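Local atomic coordinates of nascent polypeptide-associated complex protein (Methanothermobacter marburgensis, PDB entry 1TR8), a protein that probably contacts nascent polypeptide chains as they emerge from the ribosome, binds ribosomal RNA and works as a homodimer. Residues 17-21 with 31-36; 59-64 with 84-88. All coordinates share one frame; numbering follows the deposited sequence.

Contact 1: residues 17-21 with 31-36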
ATOM      1  N   VAL A  17      -2.988  16.165  -6.840  1.00 56.80           N
ATOM      2  CA  VAL A  17      -3.270  14.901  -6.208  1.00 56.55           C
ATOM      3  C   VAL A  17      -4.218  14.129  -7.112  1.00 56.55           C
ATOM      4  O   VAL A  17      -5.279  14.625  -7.473  1.00 57.31           O
ATOM      5  CB  VAL A  17      -3.842  15.040  -4.786  1.00 57.88           C
ATOM      6  CG1 VAL A  17      -4.207  13.650  -4.226  1.00 56.26           C
ATOM      7  CG2 VAL A  17      -2.831  15.726  -3.861  1.00 55.34           C
ATOM      8  N   GLU A  18      -3.788  12.941  -7.525  1.00 54.91           N
ATOM      9  CA  GLU A  18      -4.565  12.108  -8.425  1.00 54.35           C
ATOM     10  C   GLU A  18      -5.533  11.211  -7.692  1.00 53.18           C
ATOM     11  O   GLU A  18      -6.606  10.928  -8.206  1.00 53.10           O
ATOM     12  CB  GLU A  18      -3.656  11.284  -9.343  1.00 53.76           C
ATOM     13  CG  GLU A  18      -2.853  12.169 -10.276  1.00 55.21           C
ATOM     14  CD  GLU A  18      -1.978  11.395 -11.238  1.00 57.09           C
ATOM     15  OE1 GLU A  18      -1.833  10.161 -11.080  1.00 60.56           O
ATOM     16  OE2 GLU A  18      -1.456  12.032 -12.175  1.00 62.77           O
ATOM     17  N   GLU A  19      -5.197  10.820  -6.471  1.00 53.12           N
ATOM     18  CA  GLU A  19      -6.008   9.880  -5.729  1.00 52.99           C
ATOM     19  C   GLU A  19      -5.551   9.861  -4.289  1.00 52.59           C
ATOM     20  O   GLU A  19      -4.351  10.038  -3.991  1.00 53.45           O
ATOM     21  CB  GLU A  19      -5.820   8.515  -6.384  1.00 52.76           C
ATOM     22  CG  GLU A  19      -6.643   7.344  -5.880  1.00 56.79           C
ATOM     23  CD  GLU A  19      -6.354   6.089  -6.719  1.00 55.93           C
ATOM     24  OE1 GLU A  19      -6.146   6.221  -7.941  1.00 61.67           O
ATOM     25  OE2 GLU A  19      -6.350   4.970  -6.188  1.00 63.23           O
ATOM     26  N   VAL A  20      -6.506   9.637  -3.399  1.00 52.14           N
ATOM     27  CA  VAL A  20      -6.227   9.336  -2.001  1.00 51.73           C
ATOM     28  C   VAL A  20      -6.913   8.016  -1.738  1.00 51.40           C
ATOM     29  O   VAL A  20      -8.044   7.797  -2.187  1.00 49.99           O
ATOM     30  CB  VAL A  20      -6.812  10.404  -1.078  1.00 52.35           C
ATOM     31  CG1 VAL A  20      -6.770   9.953   0.386  1.00 52.25           C
ATOM     32  CG2 VAL A  20      -6.054  11.704  -1.294  1.00 53.90           C
ATOM     33  N   VAL A  21      -6.172   7.116  -1.099  1.00 51.22           N
ATOM     34  CA  VAL A  21      -6.700   5.832  -0.684  1.00 51.98           C
ATOM     35  C   VAL A  21      -6.565   5.725   0.827  1.00 52.60           C
ATOM     36  O   VAL A  21      -5.454   5.854   1.358  1.00 52.36           O
ATOM     37  CB  VAL A  21      -5.932   4.656  -1.310  1.00 51.03           C
ATOM     38  CG1 VAL A  21      -6.528   3.346  -0.817  1.00 51.73           C
ATOM     39  CG2 VAL A  21      -5.938   4.745  -2.848  1.00 51.66           C
ATOM     40  N   ILE A  31     -10.724   8.153  -3.098  1.00 52.12           N
ATOM     41  CA  ILE A  31     -11.198   9.444  -3.584  1.00 53.87           C
ATOM     42  C   ILE A  31     -10.387   9.898  -4.785  1.00 54.27           C
ATOM     43  O   ILE A  31      -9.194  10.193  -4.665  1.00 53.21           O
ATOM     44  CB  ILE A  31     -11.107  10.501  -2.475  1.00 54.28           C
ATOM     45  CG1 ILE A  31     -11.734   9.951  -1.196  1.00 58.16           C
ATOM     46  CG2 ILE A  31     -11.835  11.765  -2.919  1.00 56.89           C
ATOM     47  CD1 ILE A  31     -11.696  10.905  -0.036  1.00 59.50           C
ATOM     48  N   LYS A  32     -11.053  10.054  -5.918  1.00 55.91           N
ATOM     49  CA  LYS A  32     -10.387  10.471  -7.151  1.00 58.77           C
ATOM     50  C   LYS A  32     -10.326  11.991  -7.316  1.00 59.02           C
ATOM     51  O   LYS A  32     -11.262  12.702  -6.998  1.00 58.17           O
ATOM     52  CB  LYS A  32     -11.057   9.834  -8.370  1.00 59.99           C
ATOM     53  CG  LYS A  32     -10.649   8.375  -8.562  1.00 64.87           C
ATOM     54  CD  LYS A  32     -11.828   7.456  -8.870  1.00 67.78           C
ATOM     55  CE  LYS A  32     -11.657   6.090  -8.186  1.00 71.04           C
ATOM     56  NZ  LYS A  32     -12.751   5.096  -8.489  1.00 70.07           N
ATOM     57  N   ASN A  33      -9.166  12.483  -7.732  1.00 60.51           N
ATOM     58  CA  ASN A  33      -8.959  13.900  -7.948  1.00 60.75           C
ATOM     59  C   ASN A  33      -9.580  14.733  -6.830  1.00 60.66           C
ATOM     60  O   ASN A  33     -10.403  15.619  -7.059  1.00 61.35           O
ATOM     61  CB  ASN A  33      -9.510  14.300  -9.320  1.00 60.95           C
ATOM     62  CG  ASN A  33      -8.720  13.670 -10.463  1.00 63.06           C
ATOM     63  OD1 ASN A  33      -9.276  12.958 -11.310  1.00 64.25           O
ATOM     64  ND2 ASN A  33      -7.409  13.915 -10.476  1.00 61.49           N
ATOM     65  N   PRO A  34      -9.170  14.444  -5.606  1.00 59.70           N
ATOM     66  CA  PRO A  34      -9.623  15.208  -4.467  1.00 59.12           C
ATOM     67  C   PRO A  34      -8.982  16.575  -4.386  1.00 59.01           C
ATOM     68  O   PRO A  34      -7.950  16.828  -5.018  1.00 58.94           O
ATOM     69  CB  PRO A  34      -9.146  14.351  -3.298  1.00 60.04           C
ATOM     70  CG  PRO A  34      -7.971  13.654  -3.812  1.00 58.31           C
ATOM     71  CD  PRO A  34      -8.257  13.358  -5.219  1.00 59.08           C
ATOM     72  N   LYS A  35      -9.604  17.448  -3.606  1.00 58.26           N
ATOM     73  CA  LYS A  35      -8.962  18.662  -3.142  1.00 58.23           C
ATOM     74  C   LYS A  35      -8.303  18.372  -1.785  1.00 57.75           C
ATOM     75  O   LYS A  35      -8.903  17.746  -0.909  1.00 56.86           O
ATOM     76  CB  LYS A  35      -9.993  19.782  -3.023  1.00 60.06           C
ATOM     77  CG  LYS A  35      -9.418  21.019  -2.363  1.00 63.13           C
ATOM     78  CD  LYS A  35      -9.920  22.316  -2.991  1.00 66.79           C
ATOM     79  CE  LYS A  35      -8.966  23.436  -2.592  1.00 68.25           C
ATOM     80  NZ  LYS A  35      -7.718  22.850  -1.966  1.00 70.25           N
ATOM     81  N   VAL A  36      -7.052  18.785  -1.629  1.00 56.48           N
ATOM     82  CA  VAL A  36      -6.288  18.448  -0.440  1.00 57.11           C
ATOM     83  C   VAL A  36      -5.561  19.661   0.142  1.00 57.74           C
ATOM     84  O   VAL A  36      -4.880  20.395  -0.567  1.00 58.32           O
ATOM     85  CB  VAL A  36      -5.247  17.340  -0.713  1.00 56.18           C
ATOM     86  CG1 VAL A  36      -4.488  17.003   0.558  1.00 55.86           C
ATOM     87  CG2 VAL A  36      -5.892  16.094  -1.305  1.00 55.35           C
TER

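Contact 2: residues 59-64 with 84-88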
ATOM      1  N   GLU A  59     -11.030  -9.151   0.899  1.00 60.87           N
ATOM      2  CA  GLU A  59     -11.531 -10.447   1.372  1.00 60.73           C
ATOM      3  C   GLU A  59     -10.379 -11.362   1.763  1.00 58.33           C
ATOM      4  O   GLU A  59      -9.307 -11.260   1.193  1.00 58.17           O
ATOM      5  CB  GLU A  59     -12.372 -11.097   0.265  1.00 60.95           C
ATOM      6  CG  GLU A  59     -13.864 -10.897   0.469  1.00 68.57           C
ATOM      7  CD  GLU A  59     -14.552 -10.259  -0.725  1.00 74.78           C
ATOM      8  OE1 GLU A  59     -14.500 -10.871  -1.823  1.00 78.50           O
ATOM      9  OE2 GLU A  59     -15.139  -9.154  -0.547  1.00 75.27           O
ATOM     10  N   ALA A  60     -10.585 -12.267   2.715  1.00 57.94           N
ATOM     11  CA  ALA A  60      -9.519 -13.189   3.069  1.00 58.50           C
ATOM     12  C   ALA A  60      -9.217 -14.111   1.883  1.00 58.52           C
ATOM     13  O   ALA A  60     -10.127 -14.667   1.269  1.00 56.44           O
ATOM     14  CB  ALA A  60      -9.872 -13.989   4.292  1.00 58.62           C
ATOM     15  N   GLU A  61      -7.935 -14.170   1.535  1.00 59.58           N
ATOM     16  CA  GLU A  61      -7.398 -14.964   0.421  1.00 61.12           C
ATOM     17  C   GLU A  61      -6.882 -16.300   0.973  1.00 60.75           C
ATOM     18  O   GLU A  61      -5.872 -16.335   1.659  1.00 59.75           O
ATOM     19  CB  GLU A  61      -6.277 -14.162  -0.277  1.00 60.70           C
ATOM     20  CG  GLU A  61      -5.332 -14.934  -1.206  1.00 62.97           C
ATOM     21  CD  GLU A  61      -5.889 -15.200  -2.600  1.00 68.82           C
ATOM     22  OE1 GLU A  61      -6.434 -14.267  -3.242  1.00 73.41           O
ATOM     23  OE2 GLU A  61      -5.712 -16.338  -3.092  1.00 73.34           O
HETATM   24  N   MSE A  62      -7.623 -17.381   0.756  1.00 61.67           N
HETATM   25  CA  MSE A  62      -7.259 -18.671   1.343  1.00 63.46           C
HETATM   26  C   MSE A  62      -7.907 -19.867   0.657  1.00 64.06           C
HETATM   27  O   MSE A  62      -8.877 -19.727  -0.104  1.00 65.32           O
HETATM   28  CB  MSE A  62      -7.674 -18.692   2.805  1.00 63.84           C
HETATM   29  CG  MSE A  62      -9.138 -18.302   2.996  0.70 66.50           C
HETATM   30 SE   MSE A  62      -9.680 -18.430   4.854  0.70 71.12          SE
HETATM   31  CE  MSE A  62      -8.280 -17.316   5.667  0.70 71.43           C
ATOM     32  N   GLU A  63      -7.360 -21.042   0.956  1.00 63.72           N
ATOM     33  CA  GLU A  63      -7.891 -22.305   0.473  1.00 64.53           C
ATOM     34  C   GLU A  63      -8.884 -22.852   1.491  1.00 62.56           C
ATOM     35  O   GLU A  63      -8.558 -23.033   2.664  1.00 61.19           O
ATOM     36  CB  GLU A  63      -6.782 -23.351   0.312  1.00 65.28           C
ATOM     37  CG  GLU A  63      -5.804 -23.185  -0.836  1.00 66.22           C
ATOM     38  CD  GLU A  63      -4.741 -24.287  -0.798  1.00 69.30           C
ATOM     39  OE1 GLU A  63      -4.962 -25.311  -0.095  1.00 70.51           O
ATOM     40  OE2 GLU A  63      -3.676 -24.119  -1.435  1.00 70.88           O
ATOM     41  N   ILE A  64     -10.104 -23.092   1.041  1.00 61.97           N
ATOM     42  CA  ILE A  64     -11.144 -23.640   1.898  1.00 61.15           C
ATOM     43  C   ILE A  64     -11.446 -25.072   1.459  1.00 60.39           C
ATOM     44  O   ILE A  64     -11.893 -25.315   0.324  1.00 59.19           O
ATOM     45  CB  ILE A  64     -12.405 -22.798   1.766  1.00 61.15           C
ATOM     46  CG1 ILE A  64     -12.079 -21.326   2.006  1.00 62.72           C
ATOM     47  CG2 ILE A  64     -13.450 -23.294   2.747  1.00 61.19           C
ATOM     48  CD1 ILE A  64     -12.675 -20.422   0.968  1.00 65.33           C
ATOM     49  N   THR A  84     -18.947 -20.353   2.250  1.00 56.76           N
ATOM     50  CA  THR A  84     -17.583 -20.070   1.837  1.00 57.88           C
ATOM     51  C   THR A  84     -17.125 -18.741   2.436  1.00 56.75           C
ATOM     52  O   THR A  84     -16.059 -18.634   3.034  1.00 57.57           O
ATOM     53  CB  THR A  84     -17.545 -20.087   0.292  1.00 58.93           C
ATOM     54  OG1 THR A  84     -17.797 -21.426  -0.160  1.00 56.27           O
ATOM     55  CG2 THR A  84     -16.178 -19.773  -0.241  1.00 61.08           C
ATOM     56  N   ARG A  85     -17.981 -17.740   2.368  1.00 57.51           N
ATOM     57  CA  ARG A  85     -17.685 -16.451   3.002  1.00 57.97           C
ATOM     58  C   ARG A  85     -17.567 -16.533   4.534  1.00 56.16           C
ATOM     59  O   ARG A  85     -16.643 -16.009   5.131  1.00 56.68           O
ATOM     60  CB  ARG A  85     -18.741 -15.420   2.614  1.00 58.04           C
ATOM     61  CG  ARG A  85     -18.515 -14.055   3.270  1.00 61.07           C
ATOM     62  CD  ARG A  85     -19.468 -12.950   2.781  1.00 64.66           C
ATOM     63  NE  ARG A  85     -20.838 -13.440   2.638  1.00 69.40           N
ATOM     64  CZ  ARG A  85     -21.557 -13.373   1.523  1.00 73.28           C
ATOM     65  NH1 ARG A  85     -21.062 -12.821   0.426  1.00 74.74           N
ATOM     66  NH2 ARG A  85     -22.792 -13.854   1.510  1.00 75.57           N
ATOM     67  N   ALA A  86     -18.465 -17.254   5.178  1.00 55.58           N
ATOM     68  CA  ALA A  86     -18.338 -17.504   6.611  1.00 55.69           C
ATOM     69  C   ALA A  86     -16.974 -18.066   7.012  1.00 54.67           C
ATOM     70  O   ALA A  86     -16.380 -17.639   8.004  1.00 54.53           O
ATOM     71  CB  ALA A  86     -19.425 -18.451   7.074  1.00 56.30           C
ATOM     72  N   LEU A  87     -16.516 -19.073   6.281  1.00 55.16           N
ATOM     73  CA  LEU A  87     -15.250 -19.760   6.587  1.00 55.42           C
ATOM     74  C   LEU A  87     -14.050 -18.857   6.312  1.00 55.23           C
ATOM     75  O   LEU A  87     -13.050 -18.912   7.012  1.00 56.34           O
ATOM     76  CB  LEU A  87     -15.145 -21.042   5.760  1.00 55.15           C
ATOM     77  CG  LEU A  87     -15.778 -22.303   6.344  1.00 55.62           C
ATOM     78  CD1 LEU A  87     -16.061 -23.332   5.242  1.00 54.21           C
ATOM     79  CD2 LEU A  87     -14.890 -22.919   7.410  1.00 55.49           C
ATOM     80  N   GLN A  88     -14.143 -18.061   5.247  1.00 56.05           N
ATOM     81  CA  GLN A  88     -13.181 -16.997   4.971  1.00 55.72           C
ATOM     82  C   GLN A  88     -13.130 -16.064   6.185  1.00 55.14           C
ATOM     83  O   GLN A  88     -12.057 -15.783   6.693  1.00 53.76           O
ATOM     84  CB  GLN A  88     -13.580 -16.163   3.736  1.00 55.37           C
ATOM     85  CG  GLN A  88     -13.368 -16.758   2.328  1.00 56.44           C
ATOM     86  CD  GLN A  88     -13.787 -15.775   1.187  1.00 58.71           C
ATOM     87  OE1 GLN A  88     -12.944 -15.067   0.603  1.00 63.14           O
ATOM     88  NE2 GLN A  88     -15.083 -15.720   0.892  1.00 60.15           N
TER

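Contact 1: residues 17-21 with 31-36
Val17 and Val20 converge on the ring of Pro34 through their first torsions: in Val17 (chi1 176°) CG1 lies opposite the backbone N and reaches Pro34 CG at 3.8 Å, whereas in Val20, with CG1 again anti to N (chi1 169°), CG2 lies anti to the carbonyl carbon and meets Pro34 CG at 3.7 Å. The setting is an antiparallel beta hairpin of the NAC domain, strands 19-23 and 27-32, whose second strand leads through Asn33 and Pro34 into strand 35-41. Val20 and Ile31 form a hydrogen-bonded pair, with Val20 N to Ile31 O at 3.0 Å and Ile31 N to Val20 O at 2.9 Å. Past the ladder Asn33 takes up a left-handed backbone conformation, which asparagine tolerates well, and its N bonds to Glu18 O at 3.0 Å, coming from above that carbonyl's plane. Beta-branched valine suits both the strand and the apolar patch, which Val36 extends by setting CG2 against Val17 CG2 at 4.0 Å, and Val49 of strand 44-51 joins. With the proline ring gone, as in an alanine here, Val17 CG1 and Val20 CG2 would probably face a gap and the backbone turn more freely. Val20 also packs on Val20 of the second subunit, whose strand continues the sheet. At the non-hydrogen-bonded pair Glu19-Lys32, Glu19 CA makes a bent CA-H...O contact with Ile31 O at 3.4 Å.

Contact 2: residues 59-64 with 84-88
Thr84 meets Ile64 methyl to methyl, its CG2 lying 3.8 Å from Ile64 CD1, while its hydroxyl OG1 bonds back to Arg80 O. Threonine thus serves a half-exposed place well, one branch apolar and the other polar. One turn on, Leu87 directs CD1 to the other arm of the same isoleucine, with Ile64 CG2 at 3.6 Å. Leu87 is buried, since Ile69, Val72, Leu94 and Ala97 also surround it. Gln88, whose N closes the helical bond to Thr84 O, lends its aliphatic part to the contact: CG lies 4.0 Å from Ile64 CD1, the two side chains crossing at about a right angle. Ile64 thus touches three helix residues, CD1 against Thr84 and Gln88, CG2 against Leu87. Selenomethionine Met62, with CG held between its backbone N and carbonyl carbon (chi1 52°), brings SE to 3.8 Å from Gln88 CA, and the small Ala60 sets CB 3.7 Å from Gln88 O. Strand residues 59-61 meanwhile pair with a strand of the third subunit. Here the segment leading out of strand 53-61 is laid along helix 80-89, the middle helix of the compact three-helix bundle of a UBA domain.

Overall arrangement
The two contacts lie on opposite sides of the chain's centre, their own centres 31 Å apart, and do not touch. Contact 1 is partly buried and joins strands by a backbone ladder with valines and a proline packed on one face of it; contact 2 is a surface contact between a chain segment and a helix, without a clear hydrogen bond across it and held mainly by apolar arms. They are linked through one sheet: strand 27-32 of contact 1 neighbours strand 53-61, whose end enters contact 2. Each also sits at a sheet edge that another subunit extends.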